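Local coordinates for autoinducer 2-binding protein LsrB (Clostridium saccharobutylicum DSM 13864, PDB 6DSP) that binds the quorum-sensing signal autoinducer-2, held between its two lobes in a cyclic tetrahydroxytetrahydrofuran form, at residues S85-A89 against A163-D167; P127-G131 against S170-G175; M133-G138 against I247-A251; I154-Y160 against I217-N223. One frame throughout, in Å; residues are numbered along the deposited sequence.

Along the chain the first segments come in the order contact 1, 2, 3, 4, and the second segments in the order 1, 2, 4, 3. Contact 1 joins the two lobes of this periplasmic-binding-protein fold. The others lie in the lobe built on the four-stranded parallel sheet. Contacts 1 and 2 share helix 166-182, and their centres are about 14 Å apart. Contacts 2 and 3 share helix 127-144. Contacts 3 and 4 meet at neighbouring strands, with centres about 9 Å apart, while the centre of contact 1 is about 20 Å from theirs. All four contain a residue of the ligand pocket, so packing in and beside this lobe runs directly into the binding site.

Contact 1 of 4, residues S85-A89 against A163-D167. With PAV ((2R,4S)-2-methyl-2,3,3,4-tetrahydroxytetrahydrofuran), chain C.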
loop_
_atom_site.group_PDB
_atom_site.type_symbol
_atom_site.label_atom_id
_atom_site.label_comp_id
_atom_site.label_asym_id
_atom_site.label_seq_id
_atom_site.Cartn_x
_atom_site.Cartn_y
_atom_site.Cartn_z
ATOM N N SER A 85 6.213 7.446 2.074
ATOM C CA SER A 85 5.502 6.223 2.462
ATOM C C SER A 85 6.401 5.463 3.435
ATOM O O SER A 85 7.531 5.082 3.086
ATOM C CB SER A 85 5.184 5.344 1.257
ATOM O OG SER A 85 4.574 4.154 1.746
ATOM N N SER A 86 5.923 5.308 4.659
ATOM C CA SER A 86 6.748 4.838 5.766
ATOM C C SER A 86 6.736 3.317 5.919
ATOM O O SER A 86 5.661 2.697 5.901
ATOM C CB SER A 86 6.210 5.502 7.035
ATOM O OG SER A 86 6.753 4.952 8.191
ATOM N N VAL A 87 7.932 2.728 6.107
ATOM C CA VAL A 87 8.021 1.302 6.427
ATOM C C VAL A 87 7.753 1.021 7.903
ATOM O O VAL A 87 7.413 -0.114 8.249
ATOM C CB VAL A 87 9.356 0.683 6.003
ATOM C CG1 VAL A 87 9.630 0.859 4.539
ATOM C CG2 VAL A 87 10.470 1.227 6.795
ATOM N N ASP A 88 7.935 2.009 8.770
ATOM C CA ASP A 88 7.712 1.894 10.207
ATOM C C ASP A 88 7.551 3.305 10.734
ATOM O O ASP A 88 8.515 4.102 10.727
ATOM C CB ASP A 88 8.879 1.227 10.931
ATOM C CG ASP A 88 8.599 1.128 12.405
ATOM O OD1 ASP A 88 7.690 0.381 12.794
ATOM O OD2 ASP A 88 9.240 1.826 13.182
ATOM N N ALA A 89 6.374 3.626 11.234
ATOM C CA ALA A 89 6.118 5.012 11.616
ATOM C C ALA A 89 7.022 5.442 12.752
ATOM O O ALA A 89 7.591 6.536 12.725
ATOM C CB ALA A 89 4.649 5.185 12.001
ATOM N N ALA A 163 5.488 -6.687 10.603
ATOM C CA ALA A 163 4.505 -6.650 11.670
ATOM C C ALA A 163 4.212 -5.235 12.165
ATOM O O ALA A 163 3.310 -5.081 12.995
ATOM C CB ALA A 163 4.996 -7.476 12.852
ATOM N N THR A 164 4.946 -4.193 11.715
ATOM C CA THR A 164 4.733 -2.852 12.279
ATOM C C THR A 164 4.262 -1.810 11.283
ATOM O O THR A 164 3.714 -0.808 11.721
ATOM C CB THR A 164 5.985 -2.318 12.985
ATOM O OG1 THR A 164 7.004 -2.075 12.018
ATOM C CG2 THR A 164 6.468 -3.305 14.025
ATOM N N VAL A 165 4.456 -2.005 9.977
ATOM C CA VAL A 165 4.088 -0.967 9.034
ATOM C C VAL A 165 2.614 -0.579 9.198
ATOM O O VAL A 165 1.741 -1.435 9.384
ATOM C CB VAL A 165 4.436 -1.441 7.605
ATOM C CG1 VAL A 165 3.610 -2.643 7.166
ATOM C CG2 VAL A 165 4.312 -0.288 6.620
ATOM N N THR A 166 2.304 0.700 9.056
ATOM C CA THR A 166 0.952 1.165 9.361
ATOM C C THR A 166 -0.087 0.639 8.375
ATOM O O THR A 166 -1.124 0.116 8.801
ATOM C CB THR A 166 0.944 2.676 9.446
ATOM O OG1 THR A 166 1.826 3.040 10.502
ATOM C CG2 THR A 166 -0.435 3.202 9.704
ATOM N N ASP A 167 0.138 0.771 7.060
ATOM C CA ASP A 167 -0.943 0.464 6.133
ATOM C C ASP A 167 -1.345 -1.011 6.180
ATOM O O ASP A 167 -2.514 -1.357 6.453
ATOM C CB ASP A 167 -0.656 0.961 4.702
ATOM C CG ASP A 167 0.537 0.298 4.008
ATOM O OD1 ASP A 167 1.436 -0.276 4.657
ATOM O OD2 ASP A 167 0.550 0.410 2.762
HETATM O O2 PAV C . 0.158 -3.324 -0.674
HETATM C C2 PAV C . 1.089 -2.314 -1.115
HETATM C C1 PAV C . 0.945 -1.986 -2.617
HETATM O O5 PAV C . 2.447 -3.024 -1.053
HETATM C C5 PAV C . 3.394 -2.056 -0.910
HETATM C C4 PAV C . 2.667 -0.725 -0.639
HETATM O O4 PAV C . 3.299 -0.019 0.425
HETATM C C3 PAV C . 1.246 -1.207 -0.330
HETATM O O3 PAV C . 0.309 -0.225 -0.678
HETATM O O13 PAV C . 1.138 -1.562 1.030
HETATM O O HOH W 1 4.000 3.107 8.357
HETATM O O HOH W 2 4.070 1.874 11.653
#
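Val165, Thr164 and Asp88 bury the largest areas here. The contact joins the loop after strand 81-84 in one lobe to the start of helix 166-182 in the other. Val165 lays its branched side chain against two carbonyl groups. Its CG2 is 3.4 Å from Ser86 O, and its CB is 3.3 Å from Val87 O. With CG1 between the backbone N and the carbonyl carbon (chi1 65°), CG2 falls anti to the N, turning this methyl to the carbonyls. Thr164 gives the direct polar link. Its OG1 donates a hydrogen bond to Asp88 OD1 at 2.7 Å. The hydroxyl comes to the anti side of that oxygen, 29° out of the carboxylate plane. Asp88 is the N-cap of helix 89-101, with CG opposite the backbone N (chi1 -180°). Its carboxylate reaches Thr164 and the helix start. The other oxygen, OD2, bonds to Gly91 N, so both oxygens are used.

Two waters bridge the segments. One donates to Ser86 O and accepts from Thr166 N, 3.0 Å away. The other accepts from Ala89 N and donates to Thr164 O at 2.7 Å. It is also hydrogen-bonded to Thr166 OG1. Asp167, one helix position on, accepts a bond from PAV O13 at its OD2, 2.7 Å away. Its OD1 forms a salt bridge with Lys29 of the other lobe.

The joint is therefore mostly polar and partly made through water, with little apolar packing. Such a surface could part without exposing a large greasy patch, consistent with the hinged opening and closing of binding proteins of this fold.

Contact 2 of 4, residues P127-G131 against S170-G175; sequences PEQLG and SWQVEG. With PAV ((2R,4S)-2-methyl-2,3,3,4-tetrahydroxytetrahydrofuran), chain C.
Ser170 meets Pro127 at the first turn of helix 127-144. Its OG lies 3.5 Å from Pro127 CB, a van der Waals touch at the proline ring. The hydroxyl itself is hydrogen-bonded back to Asp167 O.

Trp171 comes next and gives the largest area of this segment. Leu130 CB stands over one face of the indole, at the five-membered ring. It is 3.9 Å from the centroid of that ring, 12° off the normal, a CH-pi contact. The two side chains run side by side in the same direction. This carries Leu130 CD1 further along the indole, to 3.4 Å from Trp171 NE1. Pro127 CA meets the ring at its edge, near the plane, beside CD1. The far end of the indole reaches the ligand, with CH2 3.5 Å from PAV O13 and PAV O2 lying in plane at its edge.

Glu174 follows one turn later. Its CB is 3.4 Å from Pro127 O. Chi1 (-71°) sets CG anti to its own carbonyl carbon, beside Pro127 C and O. The bend at chi2 then turns the carboxylate, which pairs with Lys177. Gly175 ends the walk. It faces Gly131 with a CA to CA distance of 4.2 Å. The approach depends chiefly on Gly131, where a CB would run into the backbone of Trp171 and Gly175.

The segment axes come within 7.7 Å and cross at -73°. Helix 166-182 thus lies across the start of helix 127-144. On the sheet side Gln172 touches Trp158 and Tyr160 of strand 155-160, while Trp171 meets Phe250, just after strand 246-249, edge to face.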
loop_
_atom_site.group_PDB
_atom_site.type_symbol
_atom_site.label_atom_id
_atom_site.label_comp_id
_atom_site.label_asym_id
_atom_site.label_seq_id
_atom_site.Cartn_x
_atom_site.Cartn_y
_atom_site.Cartn_z
ATOM N N PRO A 127 -9.040 1.366 6.058
ATOM C CA PRO A 127 -8.650 -0.023 6.315
ATOM C C PRO A 127 -9.825 -0.978 6.272
ATOM O O PRO A 127 -9.655 -2.140 5.910
ATOM C CB PRO A 127 -7.947 0.023 7.684
ATOM C CG PRO A 127 -8.358 1.286 8.297
ATOM C CD PRO A 127 -8.705 2.259 7.174
ATOM N N GLU A 128 -11.023 -0.511 6.604
ATOM C CA GLU A 128 -12.196 -1.365 6.433
ATOM C C GLU A 128 -12.432 -1.675 4.958
ATOM O O GLU A 128 -12.678 -2.836 4.593
ATOM C CB GLU A 128 -13.427 -0.715 7.093
ATOM C CG GLU A 128 -14.617 -1.663 7.146
ATOM C CD GLU A 128 -15.797 -1.090 7.919
ATOM O OE1 GLU A 128 -15.575 -0.144 8.721
ATOM O OE2 GLU A 128 -16.945 -1.590 7.729
ATOM N N GLN A 129 -12.359 -0.647 4.095
ATOM C CA GLN A 129 -12.553 -0.857 2.658
ATOM C C GLN A 129 -11.529 -1.848 2.125
ATOM O O GLN A 129 -11.855 -2.763 1.355
ATOM C CB GLN A 129 -12.337 0.463 1.882
ATOM C CG GLN A 129 -13.459 1.465 1.861
ATOM C CD GLN A 129 -13.055 2.656 1.003
ATOM O OE1 GLN A 129 -11.929 3.208 1.121
ATOM N NE2 GLN A 129 -13.947 3.050 0.116
ATOM N N LEU A 130 -10.259 -1.638 2.476
ATOM C CA LEU A 130 -9.194 -2.418 1.858
ATOM C C LEU A 130 -9.125 -3.818 2.454
ATOM O O LEU A 130 -8.949 -4.796 1.715
ATOM C CB LEU A 130 -7.857 -1.669 1.975
ATOM C CG LEU A 130 -7.816 -0.407 1.106
ATOM C CD1 LEU A 130 -6.748 0.567 1.562
ATOM C CD2 LEU A 130 -7.605 -0.793 -0.363
ATOM N N GLY A 131 -9.315 -3.950 3.779
ATOM C CA GLY A 131 -9.385 -5.283 4.353
ATOM C C GLY A 131 -10.525 -6.108 3.777
ATOM O O GLY A 131 -10.340 -7.279 3.433
ATOM N N SER A 170 -3.018 -2.353 9.314
ATOM C CA SER A 170 -4.389 -1.892 9.517
ATOM C C SER A 170 -5.358 -2.712 8.680
ATOM O O SER A 170 -6.479 -2.994 9.127
ATOM C CB SER A 170 -4.521 -0.383 9.258
ATOM O OG SER A 170 -4.479 -0.040 7.885
ATOM N N TRP A 171 -4.939 -3.132 7.486
ATOM C CA TRP A 171 -5.804 -3.966 6.663
ATOM C C TRP A 171 -5.964 -5.359 7.253
ATOM O O TRP A 171 -7.052 -5.923 7.190
ATOM C CB TRP A 171 -5.277 -4.050 5.233
ATOM C CG TRP A 171 -4.964 -2.723 4.614
ATOM C CD1 TRP A 171 -5.456 -1.507 4.941
ATOM C CD2 TRP A 171 -3.980 -2.501 3.596
ATOM N NE1 TRP A 171 -4.851 -0.526 4.184
ATOM C CE2 TRP A 171 -3.935 -1.121 3.355
ATOM C CE3 TRP A 171 -3.130 -3.343 2.860
ATOM C CZ2 TRP A 171 -3.081 -0.564 2.399
ATOM C CZ3 TRP A 171 -2.269 -2.782 1.934
ATOM C CH2 TRP A 171 -2.248 -1.400 1.718
ATOM N N GLN A 172 -4.883 -5.950 7.766
ATOM C CA GLN A 172 -4.961 -7.262 8.390
ATOM C C GLN A 172 -5.913 -7.224 9.571
ATOM O O GLN A 172 -6.769 -8.096 9.703
ATOM C CB GLN A 172 -3.562 -7.724 8.798
ATOM C CG GLN A 172 -3.469 -9.164 9.208
ATOM C CD GLN A 172 -3.729 -9.451 10.661
ATOM O OE1 GLN A 172 -4.179 -8.619 11.403
ATOM N NE2 GLN A 172 -3.462 -10.682 11.048
ATOM N N VAL A 173 -5.838 -6.177 10.376
ATOM C CA VAL A 173 -6.715 -6.102 11.546
ATOM C C VAL A 173 -8.171 -6.054 11.116
ATOM O O VAL A 173 -9.024 -6.762 11.669
ATOM C CB VAL A 173 -6.329 -4.900 12.425
ATOM C CG1 VAL A 173 -7.399 -4.644 13.449
ATOM C CG2 VAL A 173 -4.986 -5.159 13.091
ATOM N N GLU A 174 -8.484 -5.220 10.126
ATOM C CA GLU A 174 -9.867 -5.106 9.677
ATOM C C GLU A 174 -10.311 -6.338 8.907
ATOM O O GLU A 174 -11.470 -6.767 9.049
ATOM C CB GLU A 174 -10.034 -3.857 8.822
ATOM C CG GLU A 174 -9.940 -2.559 9.643
ATOM C CD GLU A 174 -10.931 -2.555 10.793
ATOM O OE1 GLU A 174 -12.095 -2.912 10.554
ATOM O OE2 GLU A 174 -10.519 -2.255 11.935
ATOM N N GLY A 175 -9.425 -6.930 8.104
ATOM C CA GLY A 175 -9.782 -8.139 7.381
ATOM C C GLY A 175 -10.047 -9.302 8.316
ATOM O O GLY A 175 -10.982 -10.075 8.104
HETATM O O2 PAV C . 0.158 -3.324 -0.674
HETATM C C2 PAV C . 1.089 -2.314 -1.115
HETATM C C1 PAV C . 0.945 -1.986 -2.617
HETATM O O5 PAV C . 2.447 -3.024 -1.053
HETATM C C5 PAV C . 3.394 -2.056 -0.910
HETATM C C4 PAV C . 2.667 -0.725 -0.639
HETATM O O4 PAV C . 3.299 -0.019 0.425
HETATM C C3 PAV C . 1.246 -1.207 -0.330
HETATM O O3 PAV C . 0.309 -0.225 -0.678
HETATM O O13 PAV C . 1.138 -1.562 1.030
#

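Contact 3 of 4, residues M133-G138 against I247-A251; sequences MLVQMG and ITGFA
Leu134 is the main bump on the helix, and the ring of Phe250 is the flat surface it presses on. Leu134 CD2 stands over the centre of the ring, 3.7 Å from the centroid and 10° off the normal, in a CH-pi contact. The branch point also comes close, with Leu134 CG 3.5 Å from Phe250 CZ. The two side chains cross at about a right angle. Met133 takes the ring at its edge. Its chain is extended throughout, which carries SD out to 3.9 Å from Phe250 CE1 in a Met-aromatic contact. Phe250 is thus packed from a face and from an edge by neighbouring residues of one helix.

Helix 127-144 here runs nearly antiparallel to strand 246-249, an edge strand of the parallel sheet within this chain. This is the helix-on-sheet layering of an alpha/beta lobe. The axes are 7.9 Å apart at their closest. Phe250 also touches the bound ligand as a pocket residue, so the helix seems to back the binding site.

Leu134 CD2 settles on the bare backbone at Gly249, 3.8 Å from its CA. Met137 fills the ground beside it. A turn at chi3 (-63°) brings its CE to 3.5 Å from Gly249 O. Its CB lies on the hydroxyl of Thr248, which is hydrogen-bonded to Arg267 O. The other branch of Thr248, CG2, points into the shallow groove at Gly138 and sits 3.8 Å from both Leu134 O and Gly138 N.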
loop_
_atom_site.group_PDB
_atom_site.type_symbol
_atom_site.label_atom_id
_atom_site.label_comp_id
_atom_site.label_asym_id
_atom_site.label_seq_id
_atom_site.Cartn_x
_atom_site.Cartn_y
_atom_site.Cartn_z
ATOM N N MET A 133 -12.014 -5.596 0.833
ATOM C CA MET A 133 -11.703 -5.864 -0.566
ATOM C C MET A 133 -10.823 -7.098 -0.696
ATOM O O MET A 133 -11.079 -7.949 -1.562
ATOM C CB MET A 133 -10.993 -4.648 -1.159
ATOM C CG MET A 133 -10.594 -4.819 -2.609
ATOM S SD MET A 133 -9.666 -3.331 -3.057
ATOM C CE MET A 133 -9.208 -3.742 -4.751
ATOM N N LEU A 134 -9.786 -7.223 0.149
ATOM C CA LEU A 134 -8.911 -8.398 0.098
ATOM C C LEU A 134 -9.696 -9.681 0.318
ATOM O O LEU A 134 -9.567 -10.650 -0.455
ATOM C CB LEU A 134 -7.795 -8.255 1.132
ATOM C CG LEU A 134 -6.761 -7.199 0.723
ATOM C CD1 LEU A 134 -6.070 -6.752 1.986
ATOM C CD2 LEU A 134 -5.731 -7.749 -0.260
ATOM N N VAL A 135 -10.528 -9.703 1.361
ATOM C CA VAL A 135 -11.300 -10.899 1.668
ATOM C C VAL A 135 -12.282 -11.214 0.547
ATOM O O VAL A 135 -12.450 -12.384 0.170
ATOM C CB VAL A 135 -12.007 -10.740 3.026
ATOM C CG1 VAL A 135 -12.893 -11.945 3.278
ATOM C CG2 VAL A 135 -10.971 -10.539 4.143
ATOM N N GLN A 136 -12.929 -10.177 -0.019
ATOM C CA GLN A 136 -13.909 -10.402 -1.082
ATOM C C GLN A 136 -13.260 -10.959 -2.340
ATOM O O GLN A 136 -13.831 -11.827 -3.009
ATOM C CB GLN A 136 -14.649 -9.105 -1.400
ATOM C CG GLN A 136 -15.725 -9.307 -2.458
ATOM C CD GLN A 136 -16.887 -10.138 -1.923
ATOM O OE1 GLN A 136 -17.408 -9.876 -0.833
ATOM N NE2 GLN A 136 -17.293 -11.150 -2.679
ATOM N N MET A 137 -12.066 -10.465 -2.698
ATOM C CA MET A 137 -11.374 -11.050 -3.843
ATOM C C MET A 137 -11.063 -12.506 -3.588
ATOM O O MET A 137 -11.224 -13.341 -4.482
ATOM C CB MET A 137 -10.070 -10.302 -4.101
ATOM C CG MET A 137 -10.276 -8.884 -4.639
ATOM S SD MET A 137 -8.768 -8.097 -5.249
ATOM C CE MET A 137 -7.803 -8.018 -3.765
ATOM N N GLY A 138 -10.623 -12.828 -2.370
ATOM C CA GLY A 138 -10.357 -14.220 -2.024
ATOM C C GLY A 138 -11.606 -15.070 -2.112
ATOM O O GLY A 138 -11.578 -16.166 -2.678
ATOM N N ILE A 247 -4.663 -17.474 -4.346
ATOM C CA ILE A 247 -3.750 -16.415 -3.941
ATOM C C ILE A 247 -4.354 -15.107 -4.417
ATOM O O ILE A 247 -4.749 -14.998 -5.581
ATOM C CB ILE A 247 -2.366 -16.637 -4.573
ATOM C CG1 ILE A 247 -1.720 -17.906 -4.004
ATOM C CG2 ILE A 247 -1.469 -15.397 -4.338
ATOM C CD1 ILE A 247 -0.640 -18.491 -4.885
ATOM N N THR A 248 -4.423 -14.121 -3.524
ATOM C CA THR A 248 -4.842 -12.793 -3.948
ATOM C C THR A 248 -4.056 -11.788 -3.134
ATOM O O THR A 248 -3.250 -12.168 -2.279
ATOM C CB THR A 248 -6.362 -12.594 -3.814
ATOM O OG1 THR A 248 -6.748 -11.425 -4.546
ATOM C CG2 THR A 248 -6.805 -12.497 -2.357
ATOM N N GLY A 249 -4.264 -10.504 -3.405
ATOM C CA GLY A 249 -3.474 -9.494 -2.732
ATOM C C GLY A 249 -3.458 -8.219 -3.537
ATOM O O GLY A 249 -4.323 -7.992 -4.382
ATOM N N PHE A 250 -2.466 -7.377 -3.230
ATOM C CA PHE A 250 -2.317 -6.084 -3.885
ATOM C C PHE A 250 -0.986 -6.009 -4.633
ATOM O O PHE A 250 0.081 -6.228 -4.027
ATOM C CB PHE A 250 -2.335 -4.953 -2.853
ATOM C CG PHE A 250 -3.685 -4.712 -2.194
ATOM C CD1 PHE A 250 -4.911 -4.893 -2.887
ATOM C CD2 PHE A 250 -3.723 -4.242 -0.884
ATOM C CE1 PHE A 250 -6.123 -4.610 -2.255
ATOM C CE2 PHE A 250 -4.933 -3.947 -0.252
ATOM C CZ PHE A 250 -6.135 -4.135 -0.942
ATOM N N ALA A 251 -1.035 -5.602 -5.907
ATOM C CA ALA A 251 0.182 -5.316 -6.665
ATOM C C ALA A 251 -0.219 -4.591 -7.933
ATOM O O ALA A 251 -1.339 -4.749 -8.425
ATOM C CB ALA A 251 0.965 -6.594 -7.009
#

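Contact 4 of 4, residues I154-Y160 against I217-N223; sequences IKYCWHY and IDLIICN
Lys155 and Asp218 open this pairing of adjacent parallel strands. Lys155 N donates to Asp218 OD2 at 2.9 Å, almost straight at 176°, on the anti lone pair. The other oxygen, OD1, forms a salt bridge with Arg145. Lys155 O accepts twice, from Asp218 N at 2.8 Å and from Leu219 N. Lys155 NZ forms a salt bridge with Asp216.

Regular parallel bonding follows. Cys157 N donates to Leu219 O, Ile221 N to Cys157 O at 2.9 Å, and His159 N to Ile221 O.

Polar side-chain ends look outside the pair. Tyr156 OH and Trp158 NE1 both bond to Glu176 OE1, Tyr160 OH to Asn169, and the His159 nitrogens to Gln231 and Ser196. Ile221 CG2 lies over the six-membered ring of Trp158, 4.0 Å from its centroid.

Asn223, a pocket residue, sits between two rings. Its ND2 lies over the face of Tyr160, 3.6 Å from Tyr160 CG. Its OD1 has no hydrogen-bond partner in the model and rests 3.3 Å from Trp158 CE3, at the indole edge. Tyr160 CB and its ring carbons close another side. The C-H at Trp158 CE3 is directed to this buried oxygen, and its slight positive charge may offset a little of the missing bond.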
loop_
_atom_site.group_PDB
_atom_site.type_symbol
_atom_site.label_atom_id
_atom_site.label_comp_id
_atom_site.label_asym_id
_atom_site.label_seq_id
_atom_site.Cartn_x
_atom_site.Cartn_y
_atom_site.Cartn_z
ATOM N N ILE A 154 -12.576 -22.814 5.281
ATOM C CA ILE A 154 -11.461 -22.354 4.449
ATOM C C ILE A 154 -10.231 -22.121 5.319
ATOM O O ILE A 154 -10.272 -21.357 6.287
ATOM C CB ILE A 154 -11.871 -21.053 3.726
ATOM C CG1 ILE A 154 -13.050 -21.255 2.742
ATOM C CG2 ILE A 154 -10.652 -20.338 3.066
ATOM C CD1 ILE A 154 -12.791 -22.285 1.653
ATOM N N LYS A 155 -9.115 -22.743 4.942
ATOM C CA LYS A 155 -7.842 -22.566 5.621
ATOM C C LYS A 155 -7.081 -21.438 4.938
ATOM O O LYS A 155 -6.925 -21.435 3.709
ATOM C CB LYS A 155 -7.025 -23.856 5.538
ATOM C CG LYS A 155 -7.551 -24.958 6.455
ATOM C CD LYS A 155 -6.633 -26.177 6.444
ATOM C CE LYS A 155 -7.056 -27.163 7.511
ATOM N NZ LYS A 155 -6.147 -28.325 7.626
ATOM N N TYR A 156 -6.647 -20.457 5.716
ATOM C CA TYR A 156 -6.018 -19.292 5.095
ATOM C C TYR A 156 -4.957 -18.703 6.017
ATOM O O TYR A 156 -4.854 -19.039 7.199
ATOM C CB TYR A 156 -7.059 -18.215 4.754
ATOM C CG TYR A 156 -7.527 -17.481 5.979
ATOM C CD1 TYR A 156 -8.516 -18.018 6.827
ATOM C CD2 TYR A 156 -6.978 -16.256 6.318
ATOM C CE1 TYR A 156 -8.900 -17.339 7.962
ATOM C CE2 TYR A 156 -7.370 -15.585 7.455
ATOM C CZ TYR A 156 -8.296 -16.124 8.271
ATOM O OH TYR A 156 -8.675 -15.438 9.392
ATOM N N CYS A 157 -4.174 -17.788 5.452
ATOM C CA CYS A 157 -3.327 -16.922 6.278
ATOM C C CYS A 157 -2.997 -15.681 5.480
ATOM O O CYS A 157 -3.330 -15.568 4.296
ATOM C CB CYS A 157 -2.029 -17.629 6.737
ATOM S SG CYS A 157 -0.786 -17.919 5.473
ATOM N N TRP A 158 -2.316 -14.745 6.151
ATOM C CA TRP A 158 -1.844 -13.499 5.561
ATOM C C TRP A 158 -0.326 -13.566 5.369
ATOM O O TRP A 158 0.395 -14.123 6.212
ATOM C CB TRP A 158 -2.160 -12.304 6.480
ATOM C CG TRP A 158 -3.615 -12.067 6.719
ATOM C CD1 TRP A 158 -4.445 -12.790 7.531
ATOM C CD2 TRP A 158 -4.395 -10.995 6.191
ATOM N NE1 TRP A 158 -5.710 -12.241 7.504
ATOM C CE2 TRP A 158 -5.704 -11.136 6.696
ATOM C CE3 TRP A 158 -4.114 -9.924 5.341
ATOM C CZ2 TRP A 158 -6.739 -10.265 6.345
ATOM C CZ3 TRP A 158 -5.125 -9.056 5.000
ATOM C CH2 TRP A 158 -6.419 -9.214 5.509
ATOM N N HIS A 159 0.143 -13.034 4.241
ATOM C CA HIS A 159 1.577 -12.942 3.897
ATOM C C HIS A 159 1.815 -11.512 3.428
ATOM O O HIS A 159 1.299 -11.102 2.384
ATOM C CB HIS A 159 1.919 -13.954 2.789
ATOM C CG HIS A 159 3.325 -13.835 2.261
ATOM N ND1 HIS A 159 3.767 -14.561 1.170
ATOM C CD2 HIS A 159 4.370 -13.049 2.642
ATOM C CE1 HIS A 159 5.025 -14.233 0.906
ATOM N NE2 HIS A 159 5.411 -13.317 1.779
ATOM N N TYR A 160 2.562 -10.742 4.216
ATOM C CA TYR A 160 2.830 -9.355 3.816
ATOM C C TYR A 160 4.232 -8.963 4.278
ATOM O O TYR A 160 5.096 -9.820 4.480
ATOM C CB TYR A 160 1.666 -8.431 4.195
ATOM C CG TYR A 160 1.224 -8.364 5.636
ATOM C CD1 TYR A 160 0.392 -9.332 6.184
ATOM C CD2 TYR A 160 1.586 -7.275 6.429
ATOM C CE1 TYR A 160 -0.092 -9.196 7.486
ATOM C CE2 TYR A 160 1.123 -7.163 7.732
ATOM C CZ TYR A 160 0.284 -8.129 8.244
ATOM O OH TYR A 160 -0.221 -8.017 9.509
ATOM N N ILE A 217 -3.490 -25.498 2.469
ATOM C CA ILE A 217 -4.067 -24.171 2.627
ATOM C C ILE A 217 -4.960 -23.854 1.417
ATOM O O ILE A 217 -4.665 -24.240 0.276
ATOM C CB ILE A 217 -2.938 -23.142 2.836
ATOM C CG1 ILE A 217 -3.485 -21.845 3.429
ATOM C CG2 ILE A 217 -2.144 -22.916 1.531
ATOM C CD1 ILE A 217 -2.372 -20.945 4.008
ATOM N N ASP A 218 -6.050 -23.112 1.676
ATOM C CA ASP A 218 -6.975 -22.756 0.610
ATOM C C ASP A 218 -6.749 -21.362 0.055
ATOM O O ASP A 218 -6.982 -21.129 -1.143
ATOM C CB ASP A 218 -8.429 -22.792 1.120
ATOM C CG ASP A 218 -8.914 -24.200 1.395
ATOM O OD1 ASP A 218 -8.902 -25.030 0.452
ATOM O OD2 ASP A 218 -9.278 -24.463 2.564
ATOM N N LEU A 219 -6.321 -20.429 0.894
ATOM C CA LEU A 219 -6.270 -19.015 0.528
ATOM C C LEU A 219 -5.062 -18.377 1.189
ATOM O O LEU A 219 -4.864 -18.527 2.406
ATOM C CB LEU A 219 -7.558 -18.333 1.065
ATOM C CG LEU A 219 -7.596 -16.813 1.020
ATOM C CD1 LEU A 219 -7.550 -16.308 -0.440
ATOM C CD2 LEU A 219 -8.817 -16.315 1.779
ATOM N N ILE A 220 -4.283 -17.631 0.409
ATOM C CA ILE A 220 -3.172 -16.841 0.966
ATOM C C ILE A 220 -3.416 -15.399 0.569
ATOM O O ILE A 220 -3.457 -15.090 -0.628
ATOM C CB ILE A 220 -1.795 -17.318 0.456
ATOM C CG1 ILE A 220 -1.642 -18.843 0.636
ATOM C CG2 ILE A 220 -0.674 -16.529 1.219
ATOM C CD1 ILE A 220 -0.383 -19.402 -0.002
ATOM N N ILE A 221 -3.621 -14.533 1.569
ATOM C CA ILE A 221 -3.920 -13.121 1.318
ATOM C C ILE A 221 -2.595 -12.373 1.384
ATOM O O ILE A 221 -2.002 -12.253 2.458
ATOM C CB ILE A 221 -4.918 -12.549 2.347
ATOM C CG1 ILE A 221 -6.231 -13.382 2.373
ATOM C CG2 ILE A 221 -5.205 -11.095 2.013
ATOM C CD1 ILE A 221 -7.155 -12.967 3.523
ATOM N N CYS A 222 -2.160 -11.849 0.245
ATOM C CA CYS A 222 -0.832 -11.235 0.109
ATOM C C CYS A 222 -0.990 -9.724 -0.060
ATOM O O CYS A 222 -0.857 -9.205 -1.177
ATOM C CB CYS A 222 -0.126 -11.838 -1.104
ATOM S SG CYS A 222 0.140 -13.615 -0.891
ATOM N N ASN A 223 -1.263 -9.018 1.054
ATOM C CA ASN A 223 -1.514 -7.579 1.036
ATOM C C ASN A 223 -0.230 -6.749 0.994
ATOM O O ASN A 223 -0.016 -5.864 1.825
ATOM C CB ASN A 223 -2.386 -7.165 2.229
ATOM C CG ASN A 223 -1.865 -7.711 3.572
ATOM O OD1 ASN A 223 -1.512 -8.895 3.686
ATOM N ND2 ASN A 223 -1.880 -6.870 4.591
#